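Alpha-galactosidase (Lactobacillus brevis, PDB 3MI6) probably hydrolyses terminal, non-reducing alpha-D-galactose residues from alpha-D-galactosides such as galactose oligosaccharides and galactomannans, as a glycoside hydrolase family 36 enzyme. Local coordinates at residues T240-N251 with I297-L308. Residues are numbered along the deposited sequence; the frame is centred on the assembly and turned at random.
Sequences TTDEQGAVFGFN and ILSYTSAGMNQL
Phe-248 turns one face of its ring to CD2 of Tyr-300, which lies offset toward the rim and 3.4 Å from Phe-248 CE2, the two ring planes oblique at 58°. The two residues form a non-hydrogen-bonded pair of antiparallel strands 247-251 and 297-301. Tyr-300 has CG anti to its backbone N (chi1 169°), which carries the ring across toward the 240-251 segment, where OH meets the small CB of Ala-246 at 3.3 Å; the same hydroxyl shares a hydrogen bond with Ser-302 OG. With an alanine at Phe-248, a gap would probably open beside Tyr-300 and Tyr-36, leaving the Tyr-300 ring less firmly held. On the same face Phe-250 CD2 touches Leu-298 CD1 at 3.8 Å. The opposite face looks to helix 305-319: Val-247 CG1 lies 3.7 Å from Thr-301 CG2, and its CG2 as far from Leu-308 CD2, while Gly-249 lets the leucine methyl approach its CA. Beyond the strands the pairing passes into the helix start. Gly-304, at the N-cap, adopts backbone angles that suit glycine and has no side chain to collide with Glu-243 and Gln-244. Met-305 N then gives a nearly straight bond (169°) to Thr-241 O, 2.8 Å away, and Asn-306 N reaches Asp-242 O at 3.1 Å. Asp-242 OD1 forms a salt bridge with Arg-640, whose backbone N also binds Asn-306 OD1. Aromatic and aliphatic groups thus pack the Phe-248 face of this nine-stranded antiparallel sheet, the helix-facing side is mixed, and main-chain carbonyls of 240-251 take up N-H groups of the helix's first turn, tying sheet to helix.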
ATOM      1  N   THR D 240      -8.864   1.480 -11.805  1.00 29.63           N
ATOM      2  CA  THR D 240      -8.944   0.923 -13.139  1.00 31.45           C
ATOM      3  C   THR D 240      -8.066  -0.325 -13.301  1.00 28.86           C
ATOM      4  O   THR D 240      -6.949  -0.391 -12.793  1.00 25.55           O
ATOM      5  CB  THR D 240      -8.549   1.953 -14.176  1.00 29.87           C
ATOM      6  OG1 THR D 240      -9.473   3.035 -14.107  1.00 31.19           O
ATOM      7  CG2 THR D 240      -8.590   1.338 -15.568  1.00 29.75           C
ATOM      8  N   THR D 241      -8.612  -1.302 -14.014  1.00 28.08           N
ATOM      9  CA  THR D 241      -7.944  -2.555 -14.298  1.00 28.43           C
ATOM     10  C   THR D 241      -8.132  -2.907 -15.778  1.00 30.82           C
ATOM     11  O   THR D 241      -8.571  -2.082 -16.577  1.00 33.64           O
ATOM     12  CB  THR D 241      -8.538  -3.690 -13.453  1.00 28.18           C
ATOM     13  OG1 THR D 241      -9.882  -3.929 -13.872  1.00 36.16           O
ATOM     14  CG2 THR D 241      -8.554  -3.329 -11.999  1.00 27.30           C
ATOM     15  N   ASP D 242      -7.804  -4.136 -16.144  1.00 30.05           N
ATOM     16  CA  ASP D 242      -7.972  -4.569 -17.513  1.00 29.14           C
ATOM     17  C   ASP D 242      -9.426  -4.843 -17.790  1.00 32.89           C
ATOM     18  O   ASP D 242      -9.826  -4.945 -18.954  1.00 33.84           O
ATOM     19  CB  ASP D 242      -7.146  -5.815 -17.791  1.00 27.45           C
ATOM     20  CG  ASP D 242      -5.721  -5.485 -18.159  1.00 32.19           C
ATOM     21  OD1 ASP D 242      -5.513  -4.598 -19.018  1.00 33.19           O
ATOM     22  OD2 ASP D 242      -4.800  -6.107 -17.596  1.00 33.89           O
ATOM     23  N   GLU D 243     -10.226  -4.939 -16.728  1.00 32.43           N
ATOM     24  CA  GLU D 243     -11.637  -5.292 -16.882  1.00 33.54           C
ATOM     25  C   GLU D 243     -12.643  -4.120 -16.847  1.00 34.27           C
ATOM     26  O   GLU D 243     -13.697  -4.207 -17.491  1.00 32.49           O
ATOM     27  CB  GLU D 243     -12.023  -6.345 -15.850  1.00 34.84           C
ATOM     28  CG  GLU D 243     -11.276  -7.647 -15.991  1.00 40.75           C
ATOM     29  CD  GLU D 243     -11.311  -8.470 -14.702  1.00 57.07           C
ATOM     30  OE1 GLU D 243     -12.101  -9.448 -14.655  1.00 57.68           O
ATOM     31  OE2 GLU D 243     -10.554  -8.141 -13.737  1.00 56.78           O
ATOM     32  N   GLN D 244     -12.316  -3.050 -16.109  1.00 32.69           N
ATOM     33  CA  GLN D 244     -13.263  -1.972 -15.768  1.00 31.20           C
ATOM     34  C   GLN D 244     -12.528  -0.670 -15.468  1.00 32.40           C
ATOM     35  O   GLN D 244     -11.389  -0.707 -14.991  1.00 33.49           O
ATOM     36  CB  GLN D 244     -14.066  -2.352 -14.511  1.00 31.84           C
ATOM     37  CG  GLN D 244     -13.444  -1.896 -13.160  1.00 34.50           C
ATOM     38  CD  GLN D 244     -13.774  -2.855 -11.958  1.00 49.94           C
ATOM     39  OE1 GLN D 244     -14.480  -3.881 -12.113  1.00 48.95           O
ATOM     40  NE2 GLN D 244     -13.249  -2.514 -10.757  1.00 43.57           N
ATOM     41  N   GLY D 245     -13.164   0.476 -15.729  1.00 31.95           N
ATOM     42  CA  GLY D 245     -12.639   1.758 -15.261  1.00 31.37           C
ATOM     43  C   GLY D 245     -11.946   2.703 -16.239  1.00 32.56           C
ATOM     44  O   GLY D 245     -11.494   2.312 -17.327  1.00 30.61           O
ATOM     45  N   ALA D 246     -11.849   3.962 -15.809  1.00 33.23           N
ATOM     46  CA  ALA D 246     -11.384   5.086 -16.632  1.00 30.31           C
ATOM     47  C   ALA D 246      -9.885   5.109 -16.825  1.00 31.91           C
ATOM     48  O   ALA D 246      -9.131   4.865 -15.894  1.00 33.97           O
ATOM     49  CB  ALA D 246     -11.808   6.388 -16.010  1.00 31.01           C
ATOM     50  N   VAL D 247      -9.460   5.462 -18.030  1.00 32.48           N
ATOM     51  CA  VAL D 247      -8.047   5.446 -18.399  1.00 30.82           C
ATOM     52  C   VAL D 247      -7.787   6.165 -19.717  1.00 30.87           C
ATOM     53  O   VAL D 247      -8.507   5.977 -20.694  1.00 30.53           O
ATOM     54  CB  VAL D 247      -7.512   4.021 -18.555  1.00 31.26           C
ATOM     55  CG1 VAL D 247      -8.474   3.149 -19.384  1.00 30.49           C
ATOM     56  CG2 VAL D 247      -6.145   4.073 -19.203  1.00 31.75           C
ATOM     57  N   PHE D 248      -6.753   6.997 -19.730  1.00 31.18           N
ATOM     58  CA  PHE D 248      -6.281   7.627 -20.952  1.00 28.24           C
ATOM     59  C   PHE D 248      -5.087   6.879 -21.504  1.00 29.07           C
ATOM     60  O   PHE D 248      -4.295   6.310 -20.760  1.00 30.14           O
ATOM     61  CB  PHE D 248      -5.881   9.058 -20.662  1.00 29.91           C
ATOM     62  CG  PHE D 248      -7.031   9.930 -20.296  1.00 30.40           C
ATOM     63  CD1 PHE D 248      -7.376  10.117 -18.971  1.00 28.93           C
ATOM     64  CD2 PHE D 248      -7.784  10.548 -21.280  1.00 27.03           C
ATOM     65  CE1 PHE D 248      -8.444  10.935 -18.634  1.00 30.85           C
ATOM     66  CE2 PHE D 248      -8.854  11.346 -20.947  1.00 28.66           C
ATOM     67  CZ  PHE D 248      -9.184  11.546 -19.622  1.00 30.18           C
ATOM     68  N   GLY D 249      -4.965   6.881 -22.821  1.00 31.14           N
ATOM     69  CA  GLY D 249      -3.851   6.237 -23.487  1.00 29.76           C
ATOM     70  C   GLY D 249      -3.195   7.215 -24.424  1.00 29.84           C
ATOM     71  O   GLY D 249      -3.869   7.941 -25.137  1.00 31.51           O
ATOM     72  N   PHE D 250      -1.874   7.242 -24.426  1.00 30.00           N
ATOM     73  CA  PHE D 250      -1.150   8.168 -25.279  1.00 28.84           C
ATOM     74  C   PHE D 250      -0.103   7.410 -26.056  1.00 31.20           C
ATOM     75  O   PHE D 250       0.720   6.712 -25.466  1.00 32.41           O
ATOM     76  CB  PHE D 250      -0.446   9.232 -24.428  1.00 29.81           C
ATOM     77  CG  PHE D 250      -1.359   9.970 -23.503  1.00 29.12           C
ATOM     78  CD1 PHE D 250      -1.801   9.384 -22.333  1.00 28.79           C
ATOM     79  CD2 PHE D 250      -1.769  11.247 -23.795  1.00 28.89           C
ATOM     80  CE1 PHE D 250      -2.637  10.059 -21.480  1.00 28.80           C
ATOM     81  CE2 PHE D 250      -2.615  11.930 -22.937  1.00 30.75           C
ATOM     82  CZ  PHE D 250      -3.050  11.332 -21.779  1.00 28.40           C
ATOM     83  N   ASN D 251      -0.119   7.533 -27.374  1.00 29.57           N
ATOM     84  CA  ASN D 251       0.997   7.014 -28.155  1.00 29.24           C
ATOM     85  C   ASN D 251       1.519   8.024 -29.208  1.00 31.49           C
ATOM     86  O   ASN D 251       1.054   9.159 -29.280  1.00 33.19           O
ATOM     87  CB  ASN D 251       0.673   5.638 -28.743  1.00 27.30           C
ATOM     88  CG  ASN D 251       1.926   4.782 -28.966  1.00 29.81           C
ATOM     89  OD1 ASN D 251       3.048   5.300 -29.019  1.00 30.35           O
ATOM     90  ND2 ASN D 251       1.736   3.469 -29.111  1.00 28.76           N
ATOM     91  N   ILE D 297      -1.218   9.954 -30.817  1.00 30.99           N
ATOM     92  CA  ILE D 297      -2.497   9.228 -30.653  1.00 31.10           C
ATOM     93  C   ILE D 297      -3.050   9.384 -29.233  1.00 28.86           C
ATOM     94  O   ILE D 297      -2.359   9.089 -28.271  1.00 30.12           O
ATOM     95  CB  ILE D 297      -2.367   7.701 -30.908  1.00 29.73           C
ATOM     96  CG1 ILE D 297      -1.574   7.390 -32.183  1.00 29.54           C
ATOM     97  CG2 ILE D 297      -3.733   7.063 -30.960  1.00 29.68           C
ATOM     98  CD1 ILE D 297      -2.146   7.997 -33.437  1.00 30.61           C
ATOM     99  N   LEU D 298      -4.289   9.850 -29.114  1.00 29.52           N
ATOM    100  CA  LEU D 298      -4.962   9.988 -27.822  1.00 28.77           C
ATOM    101  C   LEU D 298      -6.240   9.144 -27.758  1.00 32.76           C
ATOM    102  O   LEU D 298      -6.895   8.892 -28.776  1.00 33.21           O
ATOM    103  CB  LEU D 298      -5.315  11.441 -27.546  1.00 30.31           C
ATOM    104  CG  LEU D 298      -4.397  12.214 -26.604  1.00 33.60           C
ATOM    105  CD1 LEU D 298      -3.005  12.314 -27.220  1.00 36.04           C
ATOM    106  CD2 LEU D 298      -4.937  13.606 -26.332  1.00 31.53           C
ATOM    107  N   SER D 299      -6.596   8.708 -26.553  1.00 32.70           N
ATOM    108  CA  SER D 299      -7.729   7.807 -26.380  1.00 31.44           C
ATOM    109  C   SER D 299      -8.176   7.704 -24.924  1.00 30.47           C
ATOM    110  O   SER D 299      -7.377   7.853 -23.991  1.00 30.25           O
ATOM    111  CB  SER D 299      -7.388   6.420 -26.923  1.00 29.66           C
ATOM    112  OG  SER D 299      -8.565   5.716 -27.238  1.00 29.08           O
ATOM    113  N   TYR D 300      -9.466   7.461 -24.746  1.00 28.00           N
ATOM    114  CA  TYR D 300     -10.029   7.296 -23.430  1.00 29.68           C
ATOM    115  C   TYR D 300     -11.088   6.209 -23.479  1.00 32.74           C
ATOM    116  O   TYR D 300     -11.639   5.913 -24.536  1.00 32.99           O
ATOM    117  CB  TYR D 300     -10.646   8.592 -22.926  1.00 30.04           C
ATOM    118  CG  TYR D 300     -11.490   8.397 -21.673  1.00 33.26           C
ATOM    119  CD1 TYR D 300     -12.797   7.923 -21.756  1.00 32.78           C
ATOM    120  CD2 TYR D 300     -10.977   8.687 -20.409  1.00 32.38           C
ATOM    121  CE1 TYR D 300     -13.566   7.732 -20.632  1.00 33.67           C
ATOM    122  CE2 TYR D 300     -11.746   8.507 -19.265  1.00 34.14           C
ATOM    123  CZ  TYR D 300     -13.043   8.027 -19.385  1.00 36.63           C
ATOM    124  OH  TYR D 300     -13.816   7.835 -18.256  1.00 34.43           O
ATOM    125  N   THR D 301     -11.351   5.613 -22.323  1.00 31.90           N
ATOM    126  CA  THR D 301     -12.468   4.702 -22.153  1.00 32.10           C
ATOM    127  C   THR D 301     -12.802   4.607 -20.671  1.00 33.04           C
ATOM    128  O   THR D 301     -11.988   4.954 -19.823  1.00 33.46           O
ATOM    129  CB  THR D 301     -12.167   3.300 -22.698  1.00 30.00           C
ATOM    130  OG1 THR D 301     -13.323   2.488 -22.522  1.00 30.28           O
ATOM    131  CG2 THR D 301     -11.039   2.670 -21.946  1.00 29.83           C
ATOM    132  N   SER D 302     -14.007   4.149 -20.360  1.00 32.58           N
ATOM    133  CA  SER D 302     -14.406   3.953 -18.971  1.00 30.84           C
ATOM    134  C   SER D 302     -14.540   2.462 -18.736  1.00 30.93           C
ATOM    135  O   SER D 302     -14.871   2.005 -17.632  1.00 31.70           O
ATOM    136  CB  SER D 302     -15.750   4.623 -18.711  1.00 34.30           C
ATOM    137  OG  SER D 302     -15.672   6.015 -18.945  1.00 38.07           O
ATOM    138  N   ALA D 303     -14.286   1.705 -19.796  1.00 27.10           N
ATOM    139  CA  ALA D 303     -14.513   0.288 -19.773  1.00 25.97           C
ATOM    140  C   ALA D 303     -13.231  -0.528 -19.523  1.00 29.96           C
ATOM    141  O   ALA D 303     -13.187  -1.742 -19.785  1.00 28.75           O
ATOM    142  CB  ALA D 303     -15.201  -0.129 -21.038  1.00 24.08           C
ATOM    143  N   GLY D 304     -12.201   0.133 -18.990  1.00 29.03           N
ATOM    144  CA  GLY D 304     -10.971  -0.558 -18.618  1.00 31.31           C
ATOM    145  C   GLY D 304      -9.918  -0.748 -19.699  1.00 30.82           C
ATOM    146  O   GLY D 304     -10.131  -0.449 -20.882  1.00 30.24           O
HETATM  147  N   MSE D 305      -8.771  -1.272 -19.296  1.00 31.39           N
HETATM  148  CA  MSE D 305      -7.598  -1.261 -20.180  1.00 32.30           C
HETATM  149  C   MSE D 305      -7.633  -2.240 -21.362  1.00 31.68           C
HETATM  150  O   MSE D 305      -7.051  -1.964 -22.421  1.00 30.60           O
HETATM  151  CB  MSE D 305      -6.305  -1.411 -19.378  1.00 31.50           C
HETATM  152  CG  MSE D 305      -6.109  -0.296 -18.363  1.00 34.87           C
HETATM  153 SE   MSE D 305      -4.468  -0.408 -17.301  1.00 51.96          SE
HETATM  154  CE  MSE D 305      -4.871  -1.890 -16.088  1.00 29.64           C
ATOM    155  N   ASN D 306      -8.306  -3.374 -21.200  1.00 31.02           N
ATOM    156  CA  ASN D 306      -8.453  -4.272 -22.332  1.00 28.89           C
ATOM    157  C   ASN D 306      -9.135  -3.498 -23.445  1.00 31.24           C
ATOM    158  O   ASN D 306      -8.686  -3.523 -24.614  1.00 30.35           O
ATOM    159  CB  ASN D 306      -9.262  -5.510 -21.969  1.00 28.61           C
ATOM    160  CG  ASN D 306      -8.388  -6.687 -21.490  1.00 30.00           C
ATOM    161  OD1 ASN D 306      -7.330  -6.994 -22.054  1.00 29.96           O
ATOM    162  ND2 ASN D 306      -8.859  -7.365 -20.460  1.00 29.75           N
ATOM    163  N   GLN D 307     -10.204  -2.783 -23.070  1.00 29.28           N
ATOM    164  CA  GLN D 307     -10.994  -2.014 -24.022  1.00 26.90           C
ATOM    165  C   GLN D 307     -10.126  -0.949 -24.678  1.00 30.55           C
ATOM    166  O   GLN D 307     -10.158  -0.777 -25.896  1.00 31.07           O
ATOM    167  CB  GLN D 307     -12.226  -1.403 -23.354  1.00 28.85           C
ATOM    168  CG  GLN D 307     -13.063  -0.492 -24.267  1.00 31.28           C
ATOM    169  CD  GLN D 307     -13.601  -1.189 -25.530  1.00 35.38           C
ATOM    170  OE1 GLN D 307     -13.570  -0.617 -26.642  1.00 36.61           O
ATOM    171  NE2 GLN D 307     -14.095  -2.419 -25.367  1.00 30.48           N
ATOM    172  N   LEU D 308      -9.314  -0.265 -23.876  1.00 30.33           N
ATOM    173  CA  LEU D 308      -8.383   0.711 -24.411  1.00 28.19           C
ATOM    174  C   LEU D 308      -7.424   0.092 -25.420  1.00 30.85           C
ATOM    175  O   LEU D 308      -7.208   0.652 -26.488  1.00 32.06           O
ATOM    176  CB  LEU D 308      -7.606   1.388 -23.292  1.00 28.38           C
ATOM    177  CG  LEU D 308      -6.690   2.517 -23.754  1.00 27.22           C
ATOM    178  CD1 LEU D 308      -7.497   3.748 -24.139  1.00 28.75           C
ATOM    179  CD2 LEU D 308      -5.720   2.853 -22.652  1.00 28.91           C
TER
HETATM  180  O   HOH W   1     -12.004  -3.941 -20.810  1.00 30.31           O